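Local coordinates for Two-component system response regulator/GGDEF domain protein (Aeromonas salmonicida, PDB 3MF4) that probably makes cyclic di-GMP from two GTP molecules as a whole protein, this piece being its paired receiver domains, each of which binds magnesium, at residues K4-I9 against G29-A34. The protein carries 4 engineered substitutions. Residues are numbered along the deposited sequence; the frame is centred on the assembly and turned at random.
Sequences KQKILI and GLEIDA
Lys6 to Ile9 pair in parallel with Glu31 to Ala34 as the first beta-alpha-beta unit of a CheY-like receiver domain: helix 14-27 connects the two strands, and strand 31-35 forms the sheet edge within this chain. Four backbone hydrogen bonds join them. Glu31 N donates to Gln5 O (2.9 Å) and Asp33 N to Ile7 O, while Ile7 N and Ile9 N reach the carbonyls of Glu31 and Asp33. Ile7 and Asp33 each use both N and O on the neighbouring strand. On the helix-covered face the side chains are apolar. Branched isoleucines suit extended backbone: Ile7 CG2 lies beside Ile32 CG1 at 3.5 Å, Ile9 CD1 meets Ile32 CG2 at 3.9 Å, and small Ala34 sets its CB 4.0 Å from Ile9 CB. Ile9 packs on Leu20, Ile32 on Ile24 and Ala34 on Ile21 of helix 14-27, while Ile7 meets Val116 of helix 106-122. The side chain of Ile9 comes about 4 Å from that of Glu11, a magnesium ligand. Before the strand, Leu30 lays CD2 over the carbonyl of Gln5 and packs on Val116 and Tyr120. The other face is polar toward the sheet edge. Lys6, long enough to reach past its own partner Glu31 to Asp33, two residues on, runs its CG past Glu31 CB (3.6 Å) and then bends at chi3 (66°), which turns its amine toward Asp33. That carboxylate also hydrogen-bonds Tyr49 OH through OD2, the same oxygen whose syn lone pair receives Lys6 NZ at 2.9 Å.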
loop_
_atom_site.group_PDB
_atom_site.type_symbol
_atom_site.label_atom_id
_atom_site.label_comp_id
_atom_site.label_asym_id
_atom_site.label_seq_id
_atom_site.Cartn_x
_atom_site.Cartn_y
_atom_site.Cartn_z
ATOM N N LYS B 4 -25.222 4.549 10.088
ATOM C CA LYS B 4 -25.773 4.534 8.696
ATOM C C LYS B 4 -25.311 3.278 7.987
ATOM O O LYS B 4 -24.112 3.020 7.904
ATOM C CB LYS B 4 -25.330 5.787 7.937
ATOM C CG LYS B 4 -26.283 6.959 8.170
ATOM C CD LYS B 4 -25.574 8.277 8.412
ATOM C CE LYS B 4 -25.279 9.010 7.119
ATOM N NZ LYS B 4 -25.076 10.462 7.349
ATOM N N GLN B 5 -26.255 2.490 7.482
ATOM C CA GLN B 5 -25.893 1.197 6.881
ATOM C C GLN B 5 -26.681 0.947 5.599
ATOM O O GLN B 5 -26.775 -0.186 5.110
ATOM C CB GLN B 5 -26.070 0.064 7.904
ATOM C CG GLN B 5 -25.342 -1.231 7.552
ATOM C CD GLN B 5 -25.588 -2.362 8.533
ATOM O OE1 GLN B 5 -25.611 -3.540 8.143
ATOM N NE2 GLN B 5 -25.763 -2.022 9.815
ATOM N N LYS B 6 -27.230 2.018 5.045
ATOM C CA LYS B 6 -27.961 1.922 3.789
ATOM C C LYS B 6 -27.267 2.702 2.681
ATOM O O LYS B 6 -26.567 3.677 2.946
ATOM C CB LYS B 6 -29.404 2.379 3.991
ATOM C CG LYS B 6 -30.375 1.904 2.922
ATOM C CD LYS B 6 -31.798 1.745 3.464
ATOM C CE LYS B 6 -32.423 3.084 3.891
ATOM N NZ LYS B 6 -33.937 3.039 3.828
ATOM N N ILE B 7 -27.456 2.248 1.441
ATOM C CA ILE B 7 -26.920 2.908 0.254
ATOM C C ILE B 7 -28.055 3.197 -0.717
ATOM O O ILE B 7 -28.971 2.372 -0.888
ATOM C CB ILE B 7 -25.812 2.049 -0.455
ATOM C CG1 ILE B 7 -25.222 2.782 -1.657
ATOM C CG2 ILE B 7 -26.361 0.714 -0.908
ATOM C CD1 ILE B 7 -23.872 2.228 -2.126
ATOM N N LEU B 8 -28.004 4.386 -1.318
ATOM C CA LEU B 8 -28.939 4.763 -2.366
ATOM C C LEU B 8 -28.321 4.629 -3.759
ATOM O O LEU B 8 -27.194 5.058 -3.993
ATOM C CB LEU B 8 -29.404 6.206 -2.160
ATOM C CG LEU B 8 -30.238 6.806 -3.295
ATOM C CD1 LEU B 8 -31.671 6.260 -3.261
ATOM C CD2 LEU B 8 -30.248 8.346 -3.172
ATOM N N ILE B 9 -29.075 4.046 -4.688
ATOM C CA ILE B 9 -28.625 3.947 -6.084
ATOM C C ILE B 9 -29.673 4.562 -6.990
ATOM O O ILE B 9 -30.857 4.207 -6.916
ATOM C CB ILE B 9 -28.352 2.477 -6.536
ATOM C CG1 ILE B 9 -27.260 1.834 -5.668
ATOM C CG2 ILE B 9 -27.951 2.445 -8.020
ATOM C CD1 ILE B 9 -27.017 0.296 -5.907
ATOM N N GLY B 29 -22.274 -5.585 3.746
ATOM C CA GLY B 29 -23.429 -5.792 4.617
ATOM C C GLY B 29 -24.474 -4.696 4.496
ATOM O O GLY B 29 -25.314 -4.541 5.380
ATOM N N LEU B 30 -24.430 -3.936 3.405
ATOM C CA LEU B 30 -25.277 -2.735 3.275
ATOM C C LEU B 30 -26.677 -3.037 2.747
ATOM O O LEU B 30 -26.854 -3.927 1.898
ATOM C CB LEU B 30 -24.607 -1.686 2.383
ATOM C CG LEU B 30 -23.296 -1.055 2.885
ATOM C CD1 LEU B 30 -22.512 -0.481 1.717
ATOM C CD2 LEU B 30 -23.590 0.026 3.919
ATOM N N GLU B 31 -27.655 -2.298 3.277
ATOM C CA GLU B 31 -29.015 -2.245 2.748
ATOM C C GLU B 31 -29.011 -1.384 1.481
ATOM O O GLU B 31 -28.298 -0.382 1.417
ATOM C CB GLU B 31 -29.950 -1.553 3.746
ATOM C CG GLU B 31 -30.456 -2.400 4.899
ATOM C CD GLU B 31 -31.347 -1.593 5.835
ATOM O OE1 GLU B 31 -32.431 -1.149 5.386
ATOM O OE2 GLU B 31 -30.953 -1.397 7.008
ATOM N N ILE B 32 -29.824 -1.746 0.497
ATOM C CA ILE B 32 -29.837 -1.034 -0.784
ATOM C C ILE B 32 -31.232 -0.599 -1.168
ATOM O O ILE B 32 -32.134 -1.436 -1.289
ATOM C CB ILE B 32 -29.325 -1.931 -1.937
ATOM C CG1 ILE B 32 -27.876 -2.347 -1.716
ATOM C CG2 ILE B 32 -29.470 -1.239 -3.273
ATOM C CD1 ILE B 32 -27.611 -3.737 -2.303
ATOM N N ASP B 33 -31.394 0.708 -1.378
ATOM C CA ASP B 33 -32.563 1.240 -2.064
ATOM C C ASP B 33 -32.150 1.724 -3.464
ATOM O O ASP B 33 -31.300 2.602 -3.576
ATOM C CB ASP B 33 -33.143 2.395 -1.257
ATOM C CG ASP B 33 -33.777 1.929 0.027
ATOM O OD1 ASP B 33 -34.283 0.796 0.068
ATOM O OD2 ASP B 33 -33.757 2.686 0.997
ATOM N N ALA B 34 -32.755 1.165 -4.513
ATOM C CA ALA B 34 -32.376 1.506 -5.895
ATOM C C ALA B 34 -33.567 2.006 -6.696
ATOM O O ALA B 34 -34.692 1.509 -6.529
ATOM C CB ALA B 34 -31.740 0.292 -6.596
#